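Local coordinates for YlqD protein (PDB 4DCI) that is of unknown function, a cyanobacterial member of the YlqD family that joins a long antiparallel helical hairpin to a small mixed beta sheet, at residues I9-R14 with S120-V125; T17-V22 with Q134-V139. All coordinates share one frame; numbering follows the deposited sequence.

Interaction 1 (I9-R14 with S120-V125); sequences ILTIKR and SCEIKV
Leu10 and Ile12 pair with Ile123 and Cys121 in an antiparallel beta ladder that joins the N-terminal half of strand 10-21 to the C-terminal end of strand 111-123, at the end of the mixed sheet far from the long helices. Two hydrogen-bonded pairs, each closed by two N-H...O bonds, alternate with two non-hydrogen-bonded pairs. Leu10 with Ile123 is the first, its Ile123 N to Leu10 O distance 2.8 Å, and Ile12 with Cys121 the second, where Ile12 N reaches Cys121 O at 2.9 Å. Thr11-Glu122 and Lys13-Ser120 are the non-hydrogen-bonded pairs and occupy the other face.

Apolar chains suit the face of Leu10, Ile12, Cys121 and Ile123. Ile12 and Ile123 cross at about a right angle, with Ile12 CG2 3.8 Å from Ile123 CD1, and Leu129 of the short helix 129-132 packs on both. Ile12 CG1 also meets Cys121 SG, at 4.1 Å. The opposite face is more polar. There Thr11 and Glu122 lie side by side, the methyl of Thr11 beside a carboxylate oxygen, while Ser120 pairs with an antiparallel strand of the third subunit, carrying the sheet across the interface. The methyl CG2 of Ile9 also rests against Glu122, 3.6 Å from its CB.

Backbone pairing goes on from Arg14 to Ser119, but the Arg14 side chain turns back over the neighbouring strand. Its CG sits between the backbone N and the carbonyl carbon (chi1 75°), and the extended chain beyond reaches Cys121, a residue small enough to be overlaid by a flat group. NH1 hydrogen-bonds Lys132 O. Cys121 CB lies over the centre of the guanidinium, 3.5 Å from Arg14 CZ.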
# COMPACT_ATOMS: atom_id res chain seq x y z
N ILE B 9 4.21 3.22 -32.20
CA ILE B 9 2.96 2.93 -31.51
C ILE B 9 3.24 2.42 -30.09
O ILE B 9 3.88 1.39 -29.90
CB ILE B 9 2.10 1.91 -32.32
CG1 ILE B 9 1.61 2.56 -33.62
CG2 ILE B 9 0.92 1.41 -31.49
CD1 ILE B 9 1.02 1.59 -34.61
N LEU B 10 2.78 3.18 -29.11
CA LEU B 10 2.96 2.80 -27.71
C LEU B 10 1.68 2.20 -27.16
O LEU B 10 0.58 2.57 -27.57
CB LEU B 10 3.37 4.03 -26.88
CG LEU B 10 4.71 4.68 -27.24
CD1 LEU B 10 4.85 6.04 -26.58
CD2 LEU B 10 5.88 3.77 -26.88
N THR B 11 1.83 1.25 -26.24
CA THR B 11 0.68 0.66 -25.57
C THR B 11 0.68 1.11 -24.12
O THR B 11 1.63 0.86 -23.39
CB THR B 11 0.72 -0.88 -25.62
OG1 THR B 11 1.85 -1.34 -24.87
CG2 THR B 11 0.84 -1.39 -27.06
N ILE B 12 -0.38 1.81 -23.73
CA ILE B 12 -0.51 2.32 -22.37
C ILE B 12 -1.64 1.59 -21.68
O ILE B 12 -2.37 0.83 -22.31
CB ILE B 12 -0.82 3.83 -22.33
CG1 ILE B 12 -2.12 4.14 -23.08
CG2 ILE B 12 0.36 4.63 -22.87
CD1 ILE B 12 -2.68 5.52 -22.81
N LYS B 13 -1.80 1.85 -20.39
CA LYS B 13 -2.87 1.31 -19.59
C LYS B 13 -3.97 2.35 -19.38
O LYS B 13 -3.68 3.51 -19.09
CB LYS B 13 -2.28 0.84 -18.27
CG LYS B 13 -3.30 0.65 -17.16
CD LYS B 13 -2.60 0.60 -15.82
CE LYS B 13 -3.58 0.78 -14.68
NZ LYS B 13 -2.80 0.78 -13.41
N ARG B 14 -5.23 1.95 -19.52
CA ARG B 14 -6.37 2.88 -19.41
C ARG B 14 -7.58 2.20 -18.79
O ARG B 14 -7.80 1.01 -18.98
CB ARG B 14 -6.80 3.35 -20.80
CG ARG B 14 -7.56 2.23 -21.50
CD ARG B 14 -8.40 2.67 -22.66
NE ARG B 14 -8.67 1.50 -23.48
CZ ARG B 14 -9.17 1.55 -24.70
NH1 ARG B 14 -9.46 2.71 -25.27
NH2 ARG B 14 -9.37 0.42 -25.36
N SER B 120 -6.09 -1.70 -21.68
CA SER B 120 -4.90 -1.18 -22.31
C SER B 120 -5.27 -0.80 -23.74
O SER B 120 -6.33 -1.17 -24.20
CB SER B 120 -3.81 -2.24 -22.30
OG SER B 120 -4.18 -3.34 -23.11
N CYS B 121 -4.41 -0.04 -24.41
CA CYS B 121 -4.66 0.40 -25.78
C CYS B 121 -3.43 1.08 -26.39
O CYS B 121 -2.45 1.37 -25.70
CB CYS B 121 -5.84 1.36 -25.84
SG CYS B 121 -5.45 2.96 -25.13
N GLU B 122 -3.51 1.36 -27.69
CA GLU B 122 -2.38 1.91 -28.42
C GLU B 122 -2.58 3.38 -28.70
O GLU B 122 -3.69 3.83 -28.97
CB GLU B 122 -2.19 1.14 -29.72
CG GLU B 122 -2.62 -0.31 -29.62
CD GLU B 122 -1.83 -1.22 -30.53
OE1 GLU B 122 -1.68 -0.88 -31.73
OE2 GLU B 122 -1.37 -2.27 -30.04
N ILE B 123 -1.50 4.13 -28.62
CA ILE B 123 -1.51 5.56 -28.87
C ILE B 123 -0.38 5.91 -29.81
O ILE B 123 0.69 5.29 -29.77
CB ILE B 123 -1.34 6.36 -27.58
CG1 ILE B 123 -0.08 5.88 -26.83
CG2 ILE B 123 -2.59 6.24 -26.74
CD1 ILE B 123 0.54 6.89 -25.89
N LYS B 124 -0.61 6.90 -30.66
CA LYS B 124 0.41 7.40 -31.57
C LYS B 124 0.26 8.89 -31.69
O LYS B 124 -0.76 9.44 -31.30
CB LYS B 124 0.29 6.72 -32.94
CG LYS B 124 -1.07 6.88 -33.61
CD LYS B 124 -1.34 5.75 -34.60
CE LYS B 124 -2.75 5.86 -35.18
NZ LYS B 124 -3.82 5.77 -34.15
N VAL B 125 1.29 9.55 -32.22
CA VAL B 125 1.27 10.99 -32.41
C VAL B 125 -0.02 11.40 -33.09
O VAL B 125 -0.43 10.77 -34.06
CB VAL B 125 2.46 11.44 -33.26
CG1 VAL B 125 2.33 12.90 -33.64
CG2 VAL B 125 3.76 11.22 -32.51

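Interaction 2 (T17-V22 with Q134-V139); sequences TVRAVV and QVAIVV
Thr17 to Val21 run beside Val135 to Val139 as a parallel beta ladder, held by five backbone hydrogen bonds in the interior of the mixed sheet. The bonds zigzag from one strand to the other: Thr17 N to Val135 O, Ile137 N to Thr17 O, Arg19 N to Ile137 O, Val139 N to Arg19 O, and Val21 N to Val139 O (2.7 Å). Thr17, Ile137, Arg19 and Val139 each give one and accept one.

On the face of Val18, Ala20, Ile137 and Val139, Val18 CG1 meets Val139 CG2 at 4.0 Å. The beta-branched Val18, Ile137 and Val139 suit an extended backbone and fill a buried layer. On the other face Thr17 CB touches Ala136 CB at 3.7 Å. Arg19 CG is anti to the carbonyl carbon, beside the backbone N (chi1 -66°), and the chain is extended from CG to NE; its guanidinium lies flat over that same methyl, with Arg19 CZ 3.4 Å from Ala136 CB. The small alanine lets the flat group lie close to the strand. At the far end Val21 CG2 reaches Val138 CG1 at 3.6 Å, the two chains crossing obliquely.

Further out, strand 111-123 flanks strand 10-21, with Leu117 on Val18, and strand 143-148 flanks strand 136-140, with Ile144 and Ile147 on Ile137; the backbones of Val18, Ala20 and Ala136 bond on to these flanking strands. Leu129 of the third subunit packs on Val18 and Val139, so their apolar face becomes part of a subunit interface. The Ala136 methyl offers the Arg19 guanidinium face only apolar surface, so that contact is van der Waals packing and does not use the in-plane N-H groups.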
# COMPACT_ATOMS: atom_id res chain seq x y z
N THR B 17 -15.02 1.97 -18.64
CA THR B 17 -16.21 2.16 -17.84
C THR B 17 -17.24 1.10 -18.18
O THR B 17 -17.50 0.83 -19.34
CB THR B 17 -16.79 3.57 -18.05
OG1 THR B 17 -15.83 4.54 -17.60
CG2 THR B 17 -18.09 3.76 -17.28
N VAL B 18 -17.81 0.49 -17.15
CA VAL B 18 -18.88 -0.47 -17.35
C VAL B 18 -20.21 0.21 -17.04
O VAL B 18 -20.40 0.73 -15.94
CB VAL B 18 -18.71 -1.72 -16.45
CG1 VAL B 18 -19.57 -2.87 -16.95
CG2 VAL B 18 -17.25 -2.14 -16.42
N ARG B 19 -21.10 0.26 -18.02
CA ARG B 19 -22.46 0.73 -17.80
C ARG B 19 -23.43 -0.46 -17.87
O ARG B 19 -23.23 -1.36 -18.68
CB ARG B 19 -22.85 1.79 -18.83
CG ARG B 19 -22.05 3.08 -18.73
CD ARG B 19 -22.28 3.99 -19.93
NE ARG B 19 -21.22 5.00 -20.03
CZ ARG B 19 -20.87 5.63 -21.15
NH1 ARG B 19 -21.47 5.37 -22.31
NH2 ARG B 19 -19.89 6.52 -21.12
N ALA B 20 -24.46 -0.48 -17.03
CA ALA B 20 -25.45 -1.57 -17.06
C ALA B 20 -26.81 -1.11 -17.54
O ALA B 20 -27.29 -0.03 -17.19
CB ALA B 20 -25.58 -2.23 -15.69
N VAL B 21 -27.42 -1.94 -18.37
CA VAL B 21 -28.81 -1.76 -18.75
C VAL B 21 -29.64 -2.21 -17.55
O VAL B 21 -29.38 -3.27 -16.97
CB VAL B 21 -29.17 -2.59 -20.00
CG1 VAL B 21 -30.63 -2.38 -20.39
CG2 VAL B 21 -28.29 -2.21 -21.17
N VAL B 22 -30.62 -1.40 -17.16
CA VAL B 22 -31.46 -1.77 -16.03
C VAL B 22 -32.40 -2.93 -16.39
O VAL B 22 -33.29 -2.80 -17.24
CB VAL B 22 -32.24 -0.58 -15.42
CG1 VAL B 22 -33.04 -1.05 -14.22
CG2 VAL B 22 -31.28 0.53 -15.00
N GLN B 134 -11.61 7.17 -22.23
CA GLN B 134 -13.04 7.41 -22.09
C GLN B 134 -13.92 6.39 -22.78
O GLN B 134 -15.09 6.67 -23.07
CB GLN B 134 -13.38 8.83 -22.55
CG GLN B 134 -12.65 9.89 -21.76
CD GLN B 134 -13.26 11.27 -21.89
OE1 GLN B 134 -13.57 11.73 -23.00
NE2 GLN B 134 -13.41 11.94 -20.77
N VAL B 135 -13.37 5.22 -23.03
CA VAL B 135 -14.17 4.14 -23.60
C VAL B 135 -15.06 3.50 -22.53
O VAL B 135 -14.64 3.30 -21.38
CB VAL B 135 -13.26 3.11 -24.28
CG1 VAL B 135 -14.03 1.85 -24.64
CG2 VAL B 135 -12.64 3.71 -25.53
N ALA B 136 -16.31 3.22 -22.89
CA ALA B 136 -17.23 2.51 -22.00
C ALA B 136 -17.91 1.34 -22.72
O ALA B 136 -18.08 1.38 -23.93
CB ALA B 136 -18.28 3.45 -21.43
N ILE B 137 -18.27 0.31 -21.96
CA ILE B 137 -19.05 -0.80 -22.50
C ILE B 137 -20.41 -0.89 -21.81
O ILE B 137 -20.54 -0.55 -20.62
CB ILE B 137 -18.30 -2.14 -22.37
CG1 ILE B 137 -18.11 -2.52 -20.91
CG2 ILE B 137 -16.95 -2.04 -23.05
CD1 ILE B 137 -17.40 -3.84 -20.71
N VAL B 138 -21.42 -1.33 -22.55
CA VAL B 138 -22.78 -1.45 -22.03
C VAL B 138 -23.13 -2.92 -21.85
O VAL B 138 -23.10 -3.69 -22.81
CB VAL B 138 -23.80 -0.76 -22.95
CG1 VAL B 138 -25.21 -0.95 -22.42
CG2 VAL B 138 -23.48 0.73 -23.07
N VAL B 139 -23.46 -3.29 -20.61
CA VAL B 139 -23.80 -4.67 -20.25
C VAL B 139 -25.30 -4.82 -19.95
O VAL B 139 -25.90 -3.97 -19.28
CB VAL B 139 -22.99 -5.15 -19.02
CG1 VAL B 139 -23.56 -6.45 -18.48
CG2 VAL B 139 -21.53 -5.35 -19.39

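How the interactions relate
Strand 10-21 serves both contacts, pairing antiparallel with 120-123 near its start in interaction 1 and parallel with 136-139 near its end in interaction 2, so it is the shared inner strand of one mixed sheet. The centres lie about 21 Å apart, yet the two touch where Arg14 NH1 of interaction 1 approaches Val135 CG2 of interaction 2, at 3.3 Å. The segments alternate along the chain, and the helical hairpin falls between the first and second strands. Both contacts meet the third subunit, whose Leu10 packs on Arg14, Val135 and Ile137. A sulfate, probably from the crystallisation liquor, lies about 5 Å from the Lys13 side chain.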